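Local coordinates for coat protein (Papaya mosaic virus, PDB 4DOX) that forms the coat of a flexible filamentous plant virus, where many copies probably assemble helically around the genomic RNA, at residues 44-48 with 49-53; 84-88 with 89-93; 103-106 with 107-110; 142-145 with 146-149. All coordinates share one frame; numbering follows the deposited sequence.

Interaction 1. Residues 44-48 with 49-53; sequences TLMVA and AKVPA
Val51 N reaches back five residues to Met46 O, because Lys50 between them takes up a positive phi (79°) and folds the chain over the end of the helix. The bond from Val51 N to Met46 O is 3.0 Å long and fairly straight, 157° at the hydrogen. Within its span Lys50 N donates to Val47 O at 2.9 Å, approaching from above the carbonyl plane and not along a lone pair. Ala49 N still makes an ordinary helical bond, 2.9 Å to Leu45 O. Together the Val51 and Lys50 bonds define a Schellman motif, with Lys50 as its C-prime residue, and they terminate helix 36-48. Its usual apolar partner contact is present too: Val51 has CG1 anti to its backbone N (chi1 176°), which leaves CG2 beside that N and turned to the helix, 4.2 Å from Met46 CB. Both side chains are buried and also rest on Val59 of helix 56-70. On the more exposed flank Val47 CG2 meets the methyl of Ala53, 4.0 Å from CG2 to CB. The Val47 CA-H points almost straight at Val51 O, 3.3 Å from CA. A water joins the same two residues, donating to Val47 O and Val51 O at 2.8 Å each, so Val47 O accepts from both Lys50 N and solvent. The Lys50 chain, bent at chi2, carries its CD past Ala48 O.

Interaction 2. Residues 84-88 with 89-93; sequences IPEIS and LAQLA
A capping box formed by Ser88 and Gln91 opens helix 89-98. Ser88 OG accepts from Gln91 N at 3.1 Å, and in return Gln91 OE1 receives Ser88 N at 3.0 Å. The serine hydroxyl can do this because it stands between its own backbone N and carbonyl carbon (chi1 64°), the crowded position, which turns it over the first turn. Gln91 starts beside its own backbone N and runs extended beyond CG, so its amide comes back alongside Ser88; the Ser88 N-H meets the oxygen from above the amide plane, in a nearly straight bond of 160°. Ser88 O begins the helical pattern by accepting Leu92 N at 3.2 Å, with a weak second bond from Gln91 N. Next to the box lies the apolar contact known as a hydrophobic staple, linking the residue before the N-cap to the fourth residue of the helix: Ile87 CG2 touches Leu92 CD2 at 3.6 Å, the two side chains crossing at about a right angle. Leu92 continues onto Val59 of helix 56-70. Ahead of the cap, Ile84 to Ile87 make a type II turn, closed by Ile87 N bonding to Ile84 O at 3.2 Å, with Glu86 in its positive-phi position.

Interaction 3. Residues 103-106 with 107-110; sequences LRKF and CRYF
The side chains of Arg104 and Arg108, one helical turn apart, cross at an oblique angle, their guanidinium planes nearly perpendicular, at 83°. The Arg108 group rests against the aliphatic part of Arg104, NH2 of Arg108 lying 3.4 Å from Arg104 CD. Lys105 CG approaches the same guanidinium at its edge, 3.7 Å from Arg108 NH1. Both arginines find their strongest partners outside the turn. Arg104 pairs through NH2 with Asp142 and donates from NE to Ser72 OG, while Arg108 pairs through NE with Asp145 and gives NH1 to the carbonyl of Leu32. The two carboxylates would probably offset the neighbouring positive charges.

Along the backbone, Cys107 N donates to Leu103 O at 2.9 Å and Arg108 N to Arg104 O at 3.0 Å. Tyr109 N divides its proton between Lys105 O, at 3.1 Å, and Phe106 O, the latter a weak bond. Tyr109 also shares a backbone bond with Met153, Phe110 N donates to Cys107 O at 3.0 Å, and Lys105 N to Ser102 OG. Phe106 O also faces the edge of the Phe110 ring. That ring leans over one face of Phe106: CE1 of Phe110 comes 3.4 Å from Phe106 CZ, and the planes meet obliquely at 59°. Phe106 gets there with CG anti to its backbone N (chi1 -175°), whereas Phe110 has CG beside its own N. Near the centre of the chain, Leu103, Phe106, Cys107 and Phe110 pack on helix 56-70, while Phe106 and Tyr109 also touch helix 36-48.

Interaction 4. Residues 142-145 with 146-149; sequences DFFD and GVEN
From Phe143 to Asn149 the chain advances by successive i to i+3 bonds: Val147 N donates to Phe144 O at 2.9 Å, and Asn149 N to Gly146 O at 3.1 Å, with a less certain bond from Gly146 N to Phe143 O before them. The bond to Phe144 O is nearly linear at the hydrogen (168°), although Val147 N sits above the carbonyl plane.

Val147 has CG2 anti to its carbonyl carbon, which sends that methyl back along the chain to Phe144; it meets the ring obliquely, 4.3 Å from CG2 to Phe144 CD1. Val147 also touches Phe141 and, on helix 111-118, Ala111 and Trp115, while the Phe144 ring continues to Arg168 and Asn171 of helix 165-172. Asp145 OD2 is engaged by Arg108 NE in a salt bridge.

Two waters bridge the segments. One donates to Phe144 O at 3.2 Å and accepts from Glu148 N at 2.9 Å. The other links Asp145 O, 2.7 Å away, to the amide of Asn149, 2.6 Å from ND2; OD1 of that amide accepts from Ala151 N. The 3-10 winding at 144-145 passes into the type I turn from Gly146 to Asn149, within the long connection between helices 111-118 and 165-172.

In the fold
Along the chain the four contacts come in numerical order, and in space they form two pairs. Interactions 1 and 2, the end of helix 36-48 and the start of helix 89-98, have centres 11 Å apart and meet where Val51 CG2 lies 3.9 Å from Ile87 CD1. Interactions 3 and 4 are 9 Å apart, tied by two salt bridges that anchor the loop before helix 165-172 to helix 103-108. Between the pairs, centres lie about 17 to 26 Å apart with no touching. Helix 56-70 packs against interactions 1, 2 and 3, joining helix ends to the middle of this all-helical coat protein.

Interaction 1. Residues 44-48 with 49-53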
# COMPACT_ATOMS: atom_id res chain seq x y z
N THR A 44 -5.49 -7.91 -12.53
CA THR A 44 -6.22 -8.47 -13.67
C THR A 44 -6.75 -7.32 -14.50
O THR A 44 -6.59 -7.28 -15.74
CB THR A 44 -7.38 -9.46 -13.25
OG1 THR A 44 -6.83 -10.60 -12.56
CG2 THR A 44 -8.14 -9.94 -14.43
N LEU A 45 -7.38 -6.38 -13.82
CA LEU A 45 -7.93 -5.21 -14.48
C LEU A 45 -6.84 -4.34 -15.10
O LEU A 45 -7.05 -3.72 -16.14
CB LEU A 45 -8.80 -4.44 -13.51
CG LEU A 45 -10.29 -4.80 -13.67
CD1 LEU A 45 -10.71 -6.16 -13.15
CD2 LEU A 45 -11.10 -3.71 -13.00
N MET A 46 -5.66 -4.31 -14.46
CA MET A 46 -4.56 -3.53 -14.95
C MET A 46 -4.06 -4.10 -16.26
O MET A 46 -3.78 -3.35 -17.20
CB MET A 46 -3.41 -3.53 -13.95
CG MET A 46 -3.51 -2.43 -12.95
SD MET A 46 -2.24 -2.58 -11.69
CE MET A 46 -0.92 -1.53 -12.29
N VAL A 47 -3.93 -5.42 -16.29
CA VAL A 47 -3.52 -6.10 -17.50
C VAL A 47 -4.57 -5.84 -18.59
O VAL A 47 -4.22 -5.52 -19.71
CB VAL A 47 -3.15 -7.62 -17.24
CG1 VAL A 47 -3.11 -8.47 -18.55
CG2 VAL A 47 -1.82 -7.73 -16.48
N ALA A 48 -5.85 -5.91 -18.26
CA ALA A 48 -6.89 -5.69 -19.24
C ALA A 48 -6.86 -4.25 -19.78
O ALA A 48 -7.21 -4.00 -20.92
CB ALA A 48 -8.21 -6.00 -18.66
N ALA A 49 -6.46 -3.33 -18.93
CA ALA A 49 -6.32 -1.93 -19.27
C ALA A 49 -5.09 -1.69 -20.09
O ALA A 49 -4.83 -0.58 -20.51
CB ALA A 49 -6.28 -1.11 -18.05
N LYS A 50 -4.36 -2.79 -20.52
CA LYS A 50 -3.11 -2.71 -21.25
C LYS A 50 -1.77 -2.42 -20.57
O LYS A 50 -0.87 -1.94 -21.18
CB LYS A 50 -3.32 -1.90 -22.50
CG LYS A 50 -3.92 -2.64 -23.64
CD LYS A 50 -5.38 -2.82 -23.53
CE LYS A 50 -6.00 -3.21 -24.80
NZ LYS A 50 -6.00 -2.09 -25.75
N VAL A 51 -1.74 -2.62 -19.30
CA VAL A 51 -0.46 -2.61 -18.60
C VAL A 51 0.11 -3.99 -18.87
O VAL A 51 -0.64 -4.96 -18.71
CB VAL A 51 -0.63 -2.46 -17.07
CG1 VAL A 51 0.71 -2.55 -16.34
CG2 VAL A 51 -1.26 -1.18 -16.75
N PRO A 52 1.38 -4.09 -19.32
CA PRO A 52 2.06 -5.39 -19.53
C PRO A 52 2.08 -6.19 -18.24
O PRO A 52 2.34 -5.64 -17.20
CB PRO A 52 3.50 -4.98 -19.90
CG PRO A 52 3.30 -3.69 -20.71
CD PRO A 52 2.19 -2.97 -19.87
N ALA A 53 1.78 -7.48 -18.30
CA ALA A 53 1.81 -8.33 -17.11
C ALA A 53 3.14 -8.25 -16.30
O ALA A 53 3.15 -8.14 -15.06
CB ALA A 53 1.46 -9.77 -17.48
O HOH W 1 -1.79 -6.06 -21.05

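Interaction 2. Residues 84-88 with 89-93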
# COMPACT_ATOMS: atom_id res chain seq x y z
N ILE A 84 2.66 4.32 -18.80
CA ILE A 84 1.92 3.66 -19.92
C ILE A 84 1.03 4.71 -20.62
O ILE A 84 0.26 5.42 -19.96
CB ILE A 84 1.04 2.39 -19.49
CG1 ILE A 84 1.81 1.35 -18.65
CG2 ILE A 84 0.39 1.71 -20.69
CD1 ILE A 84 3.08 0.86 -19.29
N PRO A 85 1.15 4.83 -21.96
CA PRO A 85 0.40 5.94 -22.57
C PRO A 85 -1.06 5.63 -22.56
O PRO A 85 -1.47 4.45 -22.71
CB PRO A 85 0.93 5.99 -24.01
CG PRO A 85 2.20 5.13 -24.03
CD PRO A 85 1.92 4.07 -22.98
N GLU A 86 -1.86 6.66 -22.35
CA GLU A 86 -3.32 6.48 -22.25
C GLU A 86 -3.79 5.67 -21.02
O GLU A 86 -4.92 5.17 -21.00
CB GLU A 86 -3.93 5.91 -23.57
CG GLU A 86 -4.82 6.94 -24.40
CD GLU A 86 -5.88 7.72 -23.53
OE1 GLU A 86 -6.29 7.20 -22.43
OE2 GLU A 86 -6.28 8.86 -23.96
N ILE A 87 -2.91 5.55 -20.02
CA ILE A 87 -3.35 5.22 -18.65
C ILE A 87 -2.76 6.24 -17.69
O ILE A 87 -1.56 6.29 -17.54
CB ILE A 87 -2.94 3.78 -18.23
CG1 ILE A 87 -3.46 2.79 -19.27
CG2 ILE A 87 -3.59 3.39 -16.92
CD1 ILE A 87 -2.92 1.41 -19.11
N SER A 88 -3.60 7.08 -17.10
CA SER A 88 -3.16 8.13 -16.13
C SER A 88 -3.11 7.52 -14.74
O SER A 88 -3.64 6.44 -14.53
CB SER A 88 -4.14 9.31 -16.13
OG SER A 88 -5.41 8.89 -15.67
N LEU A 89 -2.48 8.20 -13.78
CA LEU A 89 -2.50 7.72 -12.40
C LEU A 89 -3.94 7.66 -11.89
O LEU A 89 -4.34 6.68 -11.21
CB LEU A 89 -1.61 8.56 -11.47
CG LEU A 89 -0.10 8.57 -11.79
CD1 LEU A 89 0.68 9.38 -10.80
CD2 LEU A 89 0.57 7.21 -11.93
N ALA A 90 -4.74 8.66 -12.23
CA ALA A 90 -6.13 8.65 -11.79
C ALA A 90 -6.84 7.39 -12.28
O ALA A 90 -7.67 6.85 -11.56
CB ALA A 90 -6.90 9.91 -12.23
N GLN A 91 -6.52 6.93 -13.49
CA GLN A 91 -7.14 5.71 -14.01
C GLN A 91 -6.76 4.48 -13.19
O GLN A 91 -7.62 3.66 -12.87
CB GLN A 91 -6.85 5.53 -15.49
CG GLN A 91 -7.57 6.56 -16.34
CD GLN A 91 -7.30 6.39 -17.84
OE1 GLN A 91 -6.34 6.97 -18.40
NE2 GLN A 91 -8.12 5.56 -18.48
N LEU A 92 -5.49 4.40 -12.83
CA LEU A 92 -4.99 3.30 -12.00
C LEU A 92 -5.66 3.33 -10.65
O LEU A 92 -6.05 2.29 -10.15
CB LEU A 92 -3.47 3.36 -11.82
CG LEU A 92 -2.58 3.12 -13.05
CD1 LEU A 92 -1.07 3.20 -12.66
CD2 LEU A 92 -2.93 1.76 -13.73
N ALA A 93 -5.83 4.53 -10.08
CA ALA A 93 -6.51 4.70 -8.82
C ALA A 93 -7.95 4.18 -8.91
O ALA A 93 -8.48 3.55 -7.95
CB ALA A 93 -6.49 6.14 -8.40

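Interaction 3. Residues 103-106 with 107-110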
# COMPACT_ATOMS: atom_id res chain seq x y z
N LEU A 103 -7.67 3.08 -1.66
CA LEU A 103 -6.38 3.49 -2.19
C LEU A 103 -5.35 3.39 -1.04
O LEU A 103 -4.16 3.06 -1.25
CB LEU A 103 -6.54 4.91 -2.73
CG LEU A 103 -5.37 5.70 -3.30
CD1 LEU A 103 -4.63 4.94 -4.43
CD2 LEU A 103 -5.90 7.03 -3.78
N ARG A 104 -5.84 3.63 0.18
CA ARG A 104 -4.98 3.65 1.35
C ARG A 104 -4.42 2.27 1.65
O ARG A 104 -3.23 2.14 1.92
CB ARG A 104 -5.73 4.21 2.56
CG ARG A 104 -5.10 3.92 3.93
CD ARG A 104 -4.15 4.93 4.46
NE ARG A 104 -4.40 6.31 4.03
CZ ARG A 104 -5.03 7.26 4.74
NH1 ARG A 104 -5.54 7.00 5.92
NH2 ARG A 104 -5.17 8.48 4.24
N LYS A 105 -5.28 1.26 1.58
CA LYS A 105 -4.87 -0.11 1.87
C LYS A 105 -3.93 -0.59 0.81
O LYS A 105 -2.97 -1.28 1.14
CB LYS A 105 -6.06 -1.07 2.01
CG LYS A 105 -6.66 -1.00 3.36
CD LYS A 105 -8.05 -1.58 3.39
CE LYS A 105 -8.75 -1.24 4.72
NZ LYS A 105 -9.95 -2.11 4.86
N PHE A 106 -4.19 -0.24 -0.45
CA PHE A 106 -3.32 -0.62 -1.55
C PHE A 106 -1.91 -0.02 -1.38
O PHE A 106 -0.91 -0.70 -1.58
CB PHE A 106 -3.92 -0.10 -2.86
CG PHE A 106 -3.16 -0.53 -4.11
CD1 PHE A 106 -2.31 0.36 -4.78
CD2 PHE A 106 -3.31 -1.82 -4.63
CE1 PHE A 106 -1.61 -0.03 -5.93
CE2 PHE A 106 -2.61 -2.21 -5.82
CZ PHE A 106 -1.77 -1.31 -6.46
N CYS A 107 -1.83 1.27 -1.04
CA CYS A 107 -0.51 1.90 -0.83
C CYS A 107 0.21 1.24 0.34
O CYS A 107 1.41 1.03 0.27
CB CYS A 107 -0.63 3.42 -0.65
SG CYS A 107 -1.29 4.22 -2.17
N ARG A 108 -0.55 0.87 1.38
CA ARG A 108 0.00 0.32 2.58
C ARG A 108 0.70 -0.98 2.25
O ARG A 108 1.72 -1.30 2.85
CB ARG A 108 -1.10 0.07 3.59
CG ARG A 108 -0.56 -0.11 4.97
CD ARG A 108 -1.65 -0.30 5.95
NE ARG A 108 -2.16 0.97 6.45
CZ ARG A 108 -3.43 1.35 6.37
NH1 ARG A 108 -4.31 0.54 5.82
NH2 ARG A 108 -3.79 2.54 6.84
N TYR A 109 0.14 -1.71 1.27
CA TYR A 109 0.65 -3.02 0.85
C TYR A 109 2.05 -2.92 0.22
O TYR A 109 2.79 -3.95 0.15
CB TYR A 109 -0.32 -3.69 -0.14
CG TYR A 109 0.16 -5.03 -0.67
CD1 TYR A 109 0.32 -6.16 0.19
CD2 TYR A 109 0.46 -5.19 -2.02
CE1 TYR A 109 0.75 -7.43 -0.30
CE2 TYR A 109 0.91 -6.46 -2.53
CZ TYR A 109 1.06 -7.57 -1.65
OH TYR A 109 1.51 -8.77 -2.15
N PHE A 110 2.39 -1.71 -0.26
CA PHE A 110 3.65 -1.43 -0.92
C PHE A 110 4.51 -0.48 -0.10
O PHE A 110 5.57 -0.07 -0.54
CB PHE A 110 3.39 -0.79 -2.28
CG PHE A 110 2.69 -1.70 -3.26
CD1 PHE A 110 1.31 -1.62 -3.45
CD2 PHE A 110 3.42 -2.66 -3.98
CE1 PHE A 110 0.65 -2.51 -4.34
CE2 PHE A 110 2.77 -3.54 -4.89
CZ PHE A 110 1.38 -3.45 -5.07

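Interaction 4. Residues 142-145 with 146-149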
# COMPACT_ATOMS: atom_id res chain seq x y z
N ASP A 142 0.90 8.90 4.84
CA ASP A 142 -0.23 8.34 5.55
C ASP A 142 -0.38 6.83 5.50
O ASP A 142 -1.39 6.32 5.96
CB ASP A 142 -1.54 9.03 5.17
CG ASP A 142 -1.97 8.76 3.73
OD1 ASP A 142 -1.45 7.83 3.07
OD2 ASP A 142 -2.87 9.49 3.26
N PHE A 143 0.60 6.10 4.96
CA PHE A 143 0.58 4.65 5.06
C PHE A 143 1.93 4.15 5.52
O PHE A 143 2.39 3.06 5.13
CB PHE A 143 0.18 3.98 3.75
CG PHE A 143 0.98 4.44 2.57
CD1 PHE A 143 0.73 5.69 1.98
CD2 PHE A 143 1.97 3.61 2.02
CE1 PHE A 143 1.46 6.12 0.84
CE2 PHE A 143 2.72 4.02 0.88
CZ PHE A 143 2.47 5.29 0.29
N PHE A 144 2.57 4.97 6.34
CA PHE A 144 3.82 4.62 6.93
C PHE A 144 3.65 3.34 7.74
O PHE A 144 4.61 2.56 7.85
CB PHE A 144 4.27 5.78 7.80
CG PHE A 144 5.31 5.43 8.85
CD1 PHE A 144 6.68 5.41 8.52
CD2 PHE A 144 4.93 5.16 10.16
CE1 PHE A 144 7.65 5.11 9.48
CE2 PHE A 144 5.89 4.85 11.14
CZ PHE A 144 7.25 4.83 10.80
N ASP A 145 2.45 3.12 8.29
CA ASP A 145 2.20 1.95 9.17
C ASP A 145 2.32 0.65 8.44
O ASP A 145 2.21 -0.42 9.05
CB ASP A 145 0.81 1.97 9.86
CG ASP A 145 -0.35 2.37 8.92
OD1 ASP A 145 -1.40 2.76 9.50
OD2 ASP A 145 -0.22 2.33 7.65
N GLY A 146 2.53 0.74 7.13
CA GLY A 146 2.69 -0.43 6.28
C GLY A 146 4.14 -0.87 6.21
O GLY A 146 4.41 -2.03 5.85
N VAL A 147 5.06 0.04 6.57
CA VAL A 147 6.51 -0.22 6.37
C VAL A 147 7.02 -1.48 7.10
O VAL A 147 7.80 -2.29 6.54
CB VAL A 147 7.38 0.98 6.73
CG1 VAL A 147 8.85 0.59 6.75
CG2 VAL A 147 7.17 2.13 5.73
N GLU A 148 6.58 -1.63 8.34
CA GLU A 148 7.02 -2.75 9.14
C GLU A 148 5.97 -3.85 9.20
O GLU A 148 6.05 -4.71 10.05
CB GLU A 148 7.43 -2.30 10.54
CG GLU A 148 8.65 -1.35 10.55
CD GLU A 148 9.08 -0.88 11.97
OE1 GLU A 148 8.30 -0.21 12.71
OE2 GLU A 148 10.25 -1.15 12.33
N ASN A 149 5.00 -3.82 8.28
CA ASN A 149 4.06 -4.92 8.18
C ASN A 149 4.65 -6.09 7.37
O ASN A 149 4.94 -5.96 6.16
CB ASN A 149 2.77 -4.42 7.57
CG ASN A 149 1.61 -5.34 7.83
OD1 ASN A 149 1.67 -6.54 7.55
ND2 ASN A 149 0.53 -4.79 8.35
O HOH W 2 5.47 0.40 10.08
O HOH W 3 0.28 -2.26 8.75